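Local coordinates for LPXTG cell wall surface protein (Streptococcus gordonii, PDB 4IGB), which probably mediates bacterial adhesion to collagen and oral keratinocytes, with the N-terminal, two-domain region of the cell-wall-anchored adhesin modelled here, at residues 15-21 against 221-227; 25-29 against 323-327; 195-200 against 254-259; 208-214 against 269-274. All coordinates share one frame. Numbering follows the deposited sequence.

Interaction 1 of 4, residues 15-21 against 221-227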
# COMPACT_ATOMS: atom_id res chain seq x y z
N GLU B 15 0.36 12.44 -8.83
CA GLU B 15 -0.69 12.45 -9.82
C GLU B 15 -2.05 12.25 -9.13
O GLU B 15 -2.26 11.27 -8.41
CB GLU B 15 -0.44 11.36 -10.87
CG GLU B 15 -1.64 11.12 -11.76
CD GLU B 15 -1.41 10.00 -12.76
OE1 GLU B 15 -0.26 9.51 -12.87
OE2 GLU B 15 -2.38 9.60 -13.42
N GLU B 16 -2.95 13.21 -9.31
CA GLU B 16 -4.28 13.11 -8.73
C GLU B 16 -5.29 12.91 -9.85
O GLU B 16 -5.39 13.74 -10.75
CB GLU B 16 -4.63 14.36 -7.92
CG GLU B 16 -3.83 14.54 -6.66
CD GLU B 16 -4.33 15.71 -5.84
OE1 GLU B 16 -4.61 16.77 -6.43
OE2 GLU B 16 -4.44 15.59 -4.60
N ILE B 17 -6.03 11.80 -9.77
CA ILE B 17 -6.97 11.44 -10.82
C ILE B 17 -8.38 11.30 -10.29
O ILE B 17 -8.59 10.78 -9.20
CB ILE B 17 -6.60 10.10 -11.47
CG1 ILE B 17 -5.27 10.21 -12.18
CG2 ILE B 17 -7.67 9.67 -12.48
CD1 ILE B 17 -4.88 8.92 -12.84
N LYS B 18 -9.35 11.78 -11.06
CA LYS B 18 -10.76 11.51 -10.78
C LYS B 18 -11.41 11.02 -12.07
O LYS B 18 -11.32 11.68 -13.10
CB LYS B 18 -11.48 12.75 -10.27
CG LYS B 18 -12.97 12.52 -10.05
CD LYS B 18 -13.68 13.76 -9.55
CE LYS B 18 -13.16 14.18 -8.19
NZ LYS B 18 -13.80 15.44 -7.73
N ASN B 19 -12.04 9.86 -12.02
CA ASN B 19 -12.61 9.26 -13.22
C ASN B 19 -13.72 8.28 -12.84
O ASN B 19 -14.17 8.27 -11.70
CB ASN B 19 -11.52 8.58 -14.04
CG ASN B 19 -10.86 7.43 -13.30
OD1 ASN B 19 -11.42 6.88 -12.36
ND2 ASN B 19 -9.66 7.06 -13.73
N GLY B 20 -14.14 7.46 -13.80
CA GLY B 20 -15.28 6.57 -13.61
C GLY B 20 -14.94 5.23 -12.98
O GLY B 20 -15.83 4.41 -12.73
N THR B 21 -13.66 5.00 -12.72
CA THR B 21 -13.23 3.75 -12.11
C THR B 21 -13.99 3.45 -10.82
O THR B 21 -14.14 4.31 -9.96
CB THR B 21 -11.72 3.76 -11.84
OG1 THR B 21 -11.03 3.64 -13.09
CG2 THR B 21 -11.34 2.60 -10.96
N ASN B 221 2.44 9.05 -4.66
CA ASN B 221 2.63 9.03 -6.10
C ASN B 221 1.32 9.20 -6.85
O ASN B 221 1.26 9.95 -7.83
CB ASN B 221 3.29 7.71 -6.52
CG ASN B 221 3.49 7.62 -8.04
OD1 ASN B 221 2.66 7.07 -8.74
ND2 ASN B 221 4.59 8.15 -8.53
N LEU B 222 0.26 8.54 -6.39
CA LEU B 222 -1.02 8.59 -7.10
C LEU B 222 -2.23 8.58 -6.17
O LEU B 222 -2.35 7.72 -5.28
CB LEU B 222 -1.09 7.45 -8.12
CG LEU B 222 -2.37 7.22 -8.95
CD1 LEU B 222 -2.83 8.49 -9.59
CD2 LEU B 222 -2.11 6.19 -10.03
N ARG B 223 -3.13 9.53 -6.38
CA ARG B 223 -4.38 9.58 -5.63
C ARG B 223 -5.58 9.43 -6.55
O ARG B 223 -5.82 10.28 -7.42
CB ARG B 223 -4.51 10.87 -4.83
CG ARG B 223 -5.78 10.92 -3.99
CD ARG B 223 -6.57 12.19 -4.23
NE ARG B 223 -7.15 12.23 -5.57
CZ ARG B 223 -7.84 13.26 -6.06
NH1 ARG B 223 -8.02 14.34 -5.31
NH2 ARG B 223 -8.34 13.21 -7.28
N LEU B 224 -6.32 8.35 -6.38
CA LEU B 224 -7.46 8.10 -7.24
C LEU B 224 -8.77 8.40 -6.53
O LEU B 224 -8.97 7.98 -5.40
CB LEU B 224 -7.47 6.66 -7.73
CG LEU B 224 -8.77 6.28 -8.45
CD1 LEU B 224 -8.78 6.87 -9.85
CD2 LEU B 224 -8.95 4.77 -8.51
N MET B 225 -9.65 9.14 -7.19
CA MET B 225 -11.03 9.31 -6.74
C MET B 225 -11.97 8.91 -7.85
O MET B 225 -11.63 8.96 -9.02
CB MET B 225 -11.33 10.76 -6.41
CG MET B 225 -10.84 11.25 -5.09
SD MET B 225 -11.38 12.95 -4.88
CE MET B 225 -10.79 13.27 -3.21
N ASN B 226 -13.18 8.53 -7.46
CA ASN B 226 -14.25 8.32 -8.42
C ASN B 226 -15.00 9.65 -8.58
O ASN B 226 -15.04 10.48 -7.65
CB ASN B 226 -15.17 7.21 -7.94
CG ASN B 226 -16.39 7.02 -8.82
OD1 ASN B 226 -17.41 7.66 -8.61
ND2 ASN B 226 -16.30 6.11 -9.80
N ASN B 227 -15.54 9.87 -9.78
CA ASN B 227 -16.29 11.08 -10.10
C ASN B 227 -17.31 11.49 -9.04
O ASN B 227 -17.61 12.68 -8.88
CB ASN B 227 -16.99 10.94 -11.46
CG ASN B 227 -16.01 10.99 -12.62
OD1 ASN B 227 -15.07 11.79 -12.62
ND2 ASN B 227 -16.24 10.14 -13.62
O HOH W 1 2.08 8.42 -11.18
O HOH W 2 -16.35 14.72 -7.38
O HOH W 3 -13.65 13.92 -13.54
O HOH W 4 -18.26 5.63 -11.65
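Arg223 curls back over the neighbouring strand until one face of its guanidinium covers Glu16 CB, and its NH2 donates to Ile17 O at 3.1 Å. The charge pair on the same face is looser: Glu16 OE2 and Arg223 NH1 are 3.9 Å apart, a long salt bridge in which no N-H points at the oxygen. Both groups have better partners elsewhere, Glu16 OE2 in Tyr216 and Gln233 NE2, and Arg223 NH1 in Gln233 OE1. Beneath these side chains runs a parallel beta ladder. Strands 15-19 and 222-226 lie 4.7 Å apart at 17°, and the hydrogen bonds alternate as parallel pairing requires: Glu15 N to Asn221 O, Arg223 N to Glu15 O, Ile17 N to Arg223 O and Met225 N to Ile17 O, all 2.8 Å. They are neighbours in a mixed five-stranded sheet of the N-terminal domain, 220-226 in its middle and 14-19 next to the edge strand 3-7, which probably derives from the cloning tag; 261-264 lies on the other side of 220-226. On the face opposite Arg223, Ile17 CD1 meets Leu222 CD1 at 3.9 Å and Ile17 CG2 meets Leu224 CD1 at 4.0 Å. Past Asn19 the chain swings off in an Asx turn, Thr21 N donating to Asn19 OD1 at 2.9 Å, and Asn226 ND2 catches the departing backbone at Thr21 O, 2.8 Å away.

Interaction 2 of 4, residues 25-29 against 323-327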
# COMPACT_ATOMS: atom_id res chain seq x y z
N THR B 25 -14.47 -2.15 -6.77
CA THR B 25 -14.18 -3.38 -7.51
C THR B 25 -12.73 -3.47 -8.02
O THR B 25 -12.41 -4.27 -8.90
CB THR B 25 -15.18 -3.61 -8.68
OG1 THR B 25 -15.18 -2.48 -9.56
CG2 THR B 25 -16.60 -3.83 -8.14
N LEU B 26 -11.86 -2.65 -7.44
CA LEU B 26 -10.42 -2.76 -7.69
C LEU B 26 -9.97 -4.19 -7.44
O LEU B 26 -10.47 -4.85 -6.54
CB LEU B 26 -9.65 -1.83 -6.75
CG LEU B 26 -9.19 -0.44 -7.20
CD1 LEU B 26 -9.96 0.08 -8.37
CD2 LEU B 26 -9.23 0.53 -6.02
N ASP B 27 -9.03 -4.67 -8.24
CA ASP B 27 -8.47 -6.00 -8.04
C ASP B 27 -7.10 -5.93 -7.36
O ASP B 27 -6.21 -6.72 -7.66
CB ASP B 27 -8.36 -6.72 -9.38
CG ASP B 27 -8.08 -8.20 -9.24
OD1 ASP B 27 -8.33 -8.74 -8.14
OD2 ASP B 27 -7.61 -8.82 -10.22
N ILE B 28 -6.91 -4.97 -6.47
CA ILE B 28 -5.61 -4.86 -5.83
C ILE B 28 -5.45 -5.96 -4.78
O ILE B 28 -6.43 -6.62 -4.40
CB ILE B 28 -5.36 -3.47 -5.23
CG1 ILE B 28 -6.44 -3.14 -4.21
CG2 ILE B 28 -5.31 -2.44 -6.35
CD1 ILE B 28 -6.33 -1.76 -3.63
N ARG B 29 -4.23 -6.21 -4.33
CA ARG B 29 -4.04 -7.22 -3.31
C ARG B 29 -4.21 -6.65 -1.92
O ARG B 29 -3.54 -5.68 -1.56
CB ARG B 29 -2.65 -7.83 -3.40
CG ARG B 29 -2.42 -8.82 -2.28
CD ARG B 29 -1.20 -9.64 -2.52
NE ARG B 29 -1.18 -10.77 -1.61
CZ ARG B 29 -0.39 -11.83 -1.75
NH1 ARG B 29 0.44 -11.90 -2.79
NH2 ARG B 29 -0.44 -12.81 -0.86
N GLY B 323 -7.34 0.46 -13.59
CA GLY B 323 -8.65 0.48 -12.97
C GLY B 323 -8.99 -0.88 -12.39
O GLY B 323 -10.05 -1.06 -11.80
N LYS B 324 -8.08 -1.83 -12.54
CA LYS B 324 -8.33 -3.18 -12.06
C LYS B 324 -7.15 -3.69 -11.23
O LYS B 324 -7.26 -3.84 -10.02
CB LYS B 324 -8.60 -4.13 -13.24
CG LYS B 324 -8.75 -5.60 -12.87
CD LYS B 324 -8.80 -6.47 -14.14
CE LYS B 324 -8.99 -7.95 -13.82
NZ LYS B 324 -7.84 -8.52 -13.08
N ASP B 325 -6.02 -3.94 -11.90
CA ASP B 325 -4.80 -4.39 -11.23
C ASP B 325 -4.03 -3.22 -10.63
O ASP B 325 -3.44 -3.35 -9.56
CB ASP B 325 -3.89 -5.09 -12.23
CG ASP B 325 -4.55 -6.30 -12.86
OD1 ASP B 325 -5.22 -7.04 -12.12
OD2 ASP B 325 -4.39 -6.49 -14.08
N ILE B 326 -4.00 -2.11 -11.35
CA ILE B 326 -3.37 -0.86 -10.91
C ILE B 326 -4.42 0.24 -10.88
O ILE B 326 -5.44 0.15 -11.58
CB ILE B 326 -2.20 -0.44 -11.83
CG1 ILE B 326 -2.68 -0.38 -13.28
CG2 ILE B 326 -1.03 -1.43 -11.69
CD1 ILE B 326 -1.63 0.11 -14.27
N LEU B 327 -4.18 1.29 -10.10
CA LEU B 327 -5.20 2.29 -9.81
C LEU B 327 -5.64 3.09 -11.03
O LEU B 327 -6.78 3.58 -11.08
CB LEU B 327 -4.72 3.26 -8.73
CG LEU B 327 -4.43 2.66 -7.35
CD1 LEU B 327 -3.88 3.73 -6.44
CD2 LEU B 327 -5.69 2.04 -6.76
O HOH W 5 -12.62 -1.22 -10.58
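Asp27 and Lys324 meet through both side chain and backbone. Lys324 NZ makes a 2.9 Å salt bridge to Asp27 OD2, while Asp27 N donates to Lys324 O at a short 2.6 Å. The same ammonium reaches Asp325 OD1 at 3.2 Å, so it sits between two carboxylates and offsets the repulsion between Asp27 OD2 and Asp325 OD1, which are 3.5 Å apart. Asp27 has a second basic partner in Lys289, through OD1; the other oxygen of Asp325, OD2, takes the backbone N of Val321. Further out, water 5 accepts from Thr25 OG1 at 3.0 Å and donates to Gly323 O at 2.8 Å. Packing is modest: Leu26 CD2 touches Leu327 CD2 at 3.9 Å, an apolar pair, and Ile28 CG2 lies against Asp325 O at 3.8 Å. Neither segment is regular strand here, so this is loop against loop, joining the N-terminal domain to the N2 domain across their junction. Around it, Arg29 begins strand 29-30, which pairs with 280-287 at the edge of a six-stranded sheet; Leu327 packs on strand 261-264; and residues 323-327 lie in the loop between strands 310-317 and 333-338 of the N2 domain.

Interaction 3 of 4, residues 195-200 against 254-259. With NA (sodium ion), chain M; SO4 (sulfate ion), chain J.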
# COMPACT_ATOMS: atom_id res chain seq x y z
N LYS B 195 -6.70 2.50 1.08
CA LYS B 195 -8.00 2.84 0.51
C LYS B 195 -9.02 3.17 1.60
O LYS B 195 -9.82 2.33 1.98
CB LYS B 195 -8.50 1.70 -0.37
CG LYS B 195 -9.85 1.97 -1.05
CD LYS B 195 -10.28 0.81 -1.92
CE LYS B 195 -10.51 -0.45 -1.12
NZ LYS B 195 -11.59 -0.26 -0.14
N PRO B 196 -8.98 4.40 2.12
CA PRO B 196 -9.94 4.77 3.16
C PRO B 196 -11.34 4.72 2.55
O PRO B 196 -11.51 5.12 1.40
CB PRO B 196 -9.61 6.24 3.45
CG PRO B 196 -8.33 6.53 2.75
CD PRO B 196 -8.19 5.55 1.64
N THR B 197 -12.33 4.24 3.30
CA THR B 197 -13.71 4.24 2.83
C THR B 197 -14.65 4.75 3.90
O THR B 197 -14.31 4.80 5.08
CB THR B 197 -14.17 2.82 2.44
OG1 THR B 197 -14.16 1.99 3.60
CG2 THR B 197 -13.26 2.23 1.38
N ASP B 198 -15.85 5.15 3.48
CA ASP B 198 -16.88 5.50 4.44
C ASP B 198 -16.47 6.62 5.36
O ASP B 198 -16.82 6.62 6.55
CB ASP B 198 -17.29 4.28 5.30
CG ASP B 198 -18.62 4.52 6.02
OD1 ASP B 198 -19.48 5.20 5.42
OD2 ASP B 198 -18.78 4.07 7.17
N ILE B 199 -15.75 7.60 4.83
CA ILE B 199 -15.44 8.79 5.61
C ILE B 199 -16.65 9.72 5.57
O ILE B 199 -16.77 10.52 4.64
CB ILE B 199 -14.23 9.54 5.05
CG1 ILE B 199 -13.05 8.58 4.89
CG2 ILE B 199 -13.90 10.77 5.93
CD1 ILE B 199 -12.79 7.75 6.13
N ASP B 200 -17.53 9.61 6.57
CA ASP B 200 -18.88 10.17 6.44
C ASP B 200 -19.54 10.59 7.75
O ASP B 200 -20.69 11.01 7.74
CB ASP B 200 -19.79 9.18 5.71
CG ASP B 200 -20.40 8.13 6.64
OD1 ASP B 200 -19.77 7.80 7.66
OD2 ASP B 200 -21.51 7.63 6.36
N GLU B 254 -19.52 3.88 -0.22
CA GLU B 254 -18.46 4.04 0.78
C GLU B 254 -17.07 4.14 0.15
O GLU B 254 -16.20 4.85 0.66
CB GLU B 254 -18.51 2.92 1.81
CG GLU B 254 -19.75 3.02 2.70
CD GLU B 254 -19.87 1.88 3.67
OE1 GLU B 254 -18.96 1.05 3.70
OE2 GLU B 254 -20.87 1.82 4.42
N ASN B 255 -16.88 3.44 -0.96
CA ASN B 255 -15.64 3.49 -1.72
C ASN B 255 -15.61 4.68 -2.67
O ASN B 255 -14.62 5.42 -2.72
CB ASN B 255 -15.46 2.22 -2.53
CG ASN B 255 -15.02 1.05 -1.69
OD1 ASN B 255 -13.82 0.78 -1.56
ND2 ASN B 255 -15.99 0.36 -1.09
N ASN B 256 -16.68 4.85 -3.43
CA ASN B 256 -16.71 5.84 -4.50
C ASN B 256 -17.13 7.25 -4.07
O ASN B 256 -16.59 8.23 -4.57
CB ASN B 256 -17.56 5.33 -5.67
CG ASN B 256 -16.95 4.10 -6.33
OD1 ASN B 256 -15.80 4.14 -6.79
ND2 ASN B 256 -17.69 3.00 -6.36
N VAL B 257 -18.10 7.35 -3.17
CA VAL B 257 -18.58 8.64 -2.71
C VAL B 257 -17.80 9.18 -1.50
O VAL B 257 -17.49 10.38 -1.42
CB VAL B 257 -20.08 8.59 -2.36
CG1 VAL B 257 -20.50 9.88 -1.66
CG2 VAL B 257 -20.92 8.34 -3.63
N SER B 258 -17.50 8.30 -0.55
CA SER B 258 -16.83 8.73 0.66
C SER B 258 -15.47 8.04 0.89
O SER B 258 -14.99 7.98 2.02
CB SER B 258 -17.73 8.51 1.87
OG SER B 258 -18.04 7.13 2.04
N GLY B 259 -14.85 7.55 -0.18
CA GLY B 259 -13.55 6.91 -0.07
C GLY B 259 -12.59 7.28 -1.19
O GLY B 259 -12.94 8.04 -2.09
NA NA M . -21.86 5.01 6.57
S SO4 J . -11.67 -4.38 0.16
O1 SO4 J . -12.71 -3.54 -0.42
O2 SO4 J . -10.99 -3.65 1.22
O3 SO4 J . -10.73 -4.76 -0.89
O4 SO4 J . -12.28 -5.58 0.76
O HOH W 6 -16.50 0.51 3.69
O HOH W 7 -21.85 2.56 6.47
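Two backbone hydrogen bonds hold the loop 195-200 against the end of helix 250-256: Asp198 N donates to Glu254 O and Ile199 N to Ser258 O, both at 2.9 Å. A side-chain bond adds to them at the other end of the loop, from Lys195 NZ to Asn255 OD1 at 2.8 Å; Asn255 ND2 in turn donates to Ser251 O within the helix. Through solvent, water 6 links Thr197 OG1, 2.8 Å away, to Glu254 OE1, 2.5 Å away. Packing is tight where the backbones cross. Pro196 O lies 3.1 Å from Gly259 CA, and a CB on Gly259 would collide with that oxygen, so the two chains can come this close because the residue lacks a side chain. Thr197 CG2 also presses on Asn255 OD1 at 3.3 Å. Acidic groups crowd the far end: Asp198 OD2 and Glu254 OE2 are 4.1 Å apart, a like-charge approach beside a bound cation. That cation is a sodium ion, held by Asp198 OD1 at 2.6 Å, Asp200 OD2 at 2.7 Å and water 7 at 2.5 Å, with Thr248 O also in the coordination shell. Two aspartates two residues apart, water 7 and the backbone carbonyl of Thr248, remote in sequence, supply the identified oxygen ligands of a metal site built where a loop and a helix end meet in the N-terminal domain.

Interaction 4 of 4, residues 208-214 against 269-274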
# COMPACT_ATOMS: atom_id res chain seq x y z
N LYS B 208 -15.96 16.49 12.24
CA LYS B 208 -16.14 15.72 11.02
C LYS B 208 -15.07 14.66 10.91
O LYS B 208 -13.89 14.92 11.13
CB LYS B 208 -16.08 16.64 9.81
CG LYS B 208 -17.08 17.80 9.87
CD LYS B 208 -16.71 18.91 8.90
CE LYS B 208 -17.77 20.02 8.92
NZ LYS B 208 -17.34 21.23 8.15
N GLU B 209 -15.48 13.45 10.57
CA GLU B 209 -14.56 12.35 10.36
C GLU B 209 -13.56 12.70 9.28
O GLU B 209 -13.93 13.11 8.17
CB GLU B 209 -15.34 11.11 9.95
CG GLU B 209 -14.47 9.88 9.79
CD GLU B 209 -15.29 8.62 9.57
OE1 GLU B 209 -16.48 8.75 9.20
OE2 GLU B 209 -14.75 7.52 9.78
N THR B 210 -12.28 12.54 9.59
CA THR B 210 -11.20 12.98 8.72
C THR B 210 -10.10 11.93 8.61
O THR B 210 -9.62 11.42 9.63
CB THR B 210 -10.57 14.26 9.27
OG1 THR B 210 -11.57 15.25 9.46
CG2 THR B 210 -9.48 14.78 8.34
N PHE B 211 -9.71 11.61 7.37
CA PHE B 211 -8.51 10.83 7.08
C PHE B 211 -7.47 11.78 6.51
O PHE B 211 -7.81 12.63 5.67
CB PHE B 211 -8.80 9.76 6.02
CG PHE B 211 -7.59 8.94 5.62
CD1 PHE B 211 -7.17 7.85 6.40
CD2 PHE B 211 -6.88 9.22 4.47
CE1 PHE B 211 -6.06 7.09 6.03
CE2 PHE B 211 -5.77 8.47 4.09
CZ PHE B 211 -5.36 7.39 4.88
N TYR B 212 -6.22 11.66 6.95
CA TYR B 212 -5.20 12.51 6.37
C TYR B 212 -3.88 11.81 6.11
O TYR B 212 -3.60 10.77 6.67
CB TYR B 212 -4.99 13.77 7.21
CG TYR B 212 -4.49 13.57 8.62
CD1 TYR B 212 -5.38 13.57 9.70
CD2 TYR B 212 -3.13 13.44 8.89
CE1 TYR B 212 -4.92 13.43 10.99
CE2 TYR B 212 -2.67 13.31 10.18
CZ TYR B 212 -3.56 13.30 11.22
OH TYR B 212 -3.09 13.16 12.51
N VAL B 213 -3.09 12.40 5.23
CA VAL B 213 -1.75 11.92 4.94
C VAL B 213 -0.81 13.08 5.17
O VAL B 213 -0.95 14.13 4.55
CB VAL B 213 -1.64 11.46 3.49
CG1 VAL B 213 -0.21 11.04 3.17
CG2 VAL B 213 -2.64 10.34 3.21
N LYS B 214 0.12 12.90 6.10
CA LYS B 214 1.16 13.89 6.35
C LYS B 214 2.15 13.93 5.19
O LYS B 214 2.40 12.90 4.56
CB LYS B 214 1.88 13.58 7.66
CG LYS B 214 1.04 13.96 8.90
CD LYS B 214 1.55 13.30 10.16
CE LYS B 214 2.98 13.73 10.53
NZ LYS B 214 3.53 12.79 11.59
N MET B 269 3.58 4.80 4.54
CA MET B 269 2.72 5.96 4.51
C MET B 269 2.47 6.41 5.93
O MET B 269 2.16 5.60 6.81
CB MET B 269 1.39 5.62 3.82
CG MET B 269 0.56 6.84 3.40
SD MET B 269 -0.85 6.46 2.31
CE MET B 269 -0.11 5.44 1.05
N ASN B 270 2.64 7.71 6.18
CA ASN B 270 2.30 8.29 7.47
C ASN B 270 0.93 8.95 7.33
O ASN B 270 0.82 10.05 6.80
CB ASN B 270 3.37 9.29 7.91
CG ASN B 270 3.06 9.97 9.24
OD1 ASN B 270 3.69 10.96 9.64
ND2 ASN B 270 2.08 9.43 9.94
N PHE B 271 -0.11 8.25 7.76
CA PHE B 271 -1.47 8.75 7.66
C PHE B 271 -1.99 9.13 9.03
O PHE B 271 -1.30 8.97 10.04
CB PHE B 271 -2.41 7.72 7.02
CG PHE B 271 -2.61 6.47 7.86
CD1 PHE B 271 -1.67 5.45 7.84
CD2 PHE B 271 -3.74 6.32 8.66
CE1 PHE B 271 -1.86 4.29 8.61
CE2 PHE B 271 -3.93 5.17 9.42
CZ PHE B 271 -2.99 4.16 9.40
N GLY B 272 -3.21 9.63 9.07
CA GLY B 272 -3.81 10.02 10.32
C GLY B 272 -5.31 9.84 10.17
O GLY B 272 -5.82 9.66 9.06
N TYR B 273 -6.01 9.85 11.30
CA TYR B 273 -7.45 9.74 11.31
C TYR B 273 -7.94 10.53 12.49
O TYR B 273 -7.38 10.41 13.58
CB TYR B 273 -7.87 8.28 11.48
CG TYR B 273 -9.38 8.08 11.60
CD1 TYR B 273 -10.19 8.03 10.48
CD2 TYR B 273 -9.98 7.93 12.85
CE1 TYR B 273 -11.57 7.85 10.59
CE2 TYR B 273 -11.36 7.74 12.97
CZ TYR B 273 -12.14 7.71 11.84
OH TYR B 273 -13.50 7.52 11.95
N SER B 274 -8.97 11.34 12.30
CA SER B 274 -9.60 11.98 13.45
C SER B 274 -11.10 11.72 13.45
O SER B 274 -11.72 11.62 12.39
CB SER B 274 -9.27 13.47 13.54
OG SER B 274 -9.84 14.21 12.48
O HOH W 8 -12.33 14.89 13.48
O HOH W 9 3.13 9.78 4.40
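Tyr212 takes the p rotamer (chi1 63°), which lays its ring flat across the opposing strand. Gly272 CA sits beneath the ring, 3.5 Å from its centroid and 14° off the normal, a CH-pi contact; a CB at Gly272 would run straight into Tyr212 CZ. The two form a hydrogen-bonded pair of the antiparallel ladder, with Tyr212 N to Gly272 O at 2.9 Å and Gly272 N to Tyr212 O at 2.7 Å. Beyond the strand, the Tyr212 hydroxyl reaches Asp173. On the other face, Phe211 and Tyr273 are both t, while Phe271 is p and swings away from strand 210-214. The Phe211 and Phe271 rings therefore barely overlap: their planes are 19° apart but the centroids 5.8 Å, with Phe211 CE1 to Phe271 CD2 at 3.6 Å. The extended Tyr273 side chain carries its OH to Glu209 OE2, donating at 2.5 Å. Lys214, m at chi1 and p at chi3, brings NZ to Asn270 OD1 at 2.7 Å and also salt-bridges Asp175. These strands lie inside the eight-stranded antiparallel sheet of the N-terminal domain, between 170-182 and 239-243. The face with Phe211, Val213 and Phe271 is mostly hydrocarbon, apart from the Tyr273-Glu209 bond; Tyr212, Lys214 and Asn270 instead carry polar ends to acidic residues of strand 170-182, tying three successive strands together by side chains as well as backbone.

Overall arrangement
Interactions 1, 3 and 4 all belong to the N-terminal domain, while interaction 2 joins that domain to N2. Along the chain, 15-21 and 25-29 come first, then 195-200, 208-214, 221-227, 254-259 and 269-274, with 323-327 last; interactions 3 and 4 are nested inside the loop that interaction 2 closes. The centres of interactions 1 and 2 are about 12 Å apart, and the two contacts touch through Leu224 and Leu327. Interaction 3, about 13 Å between centres from both interaction 1 and interaction 4, touches each, bridging the five-stranded and eight-stranded sheets. Touching contacts run from the sodium site to the domain junction, where interaction 2 brings N2 against the N-terminal domain.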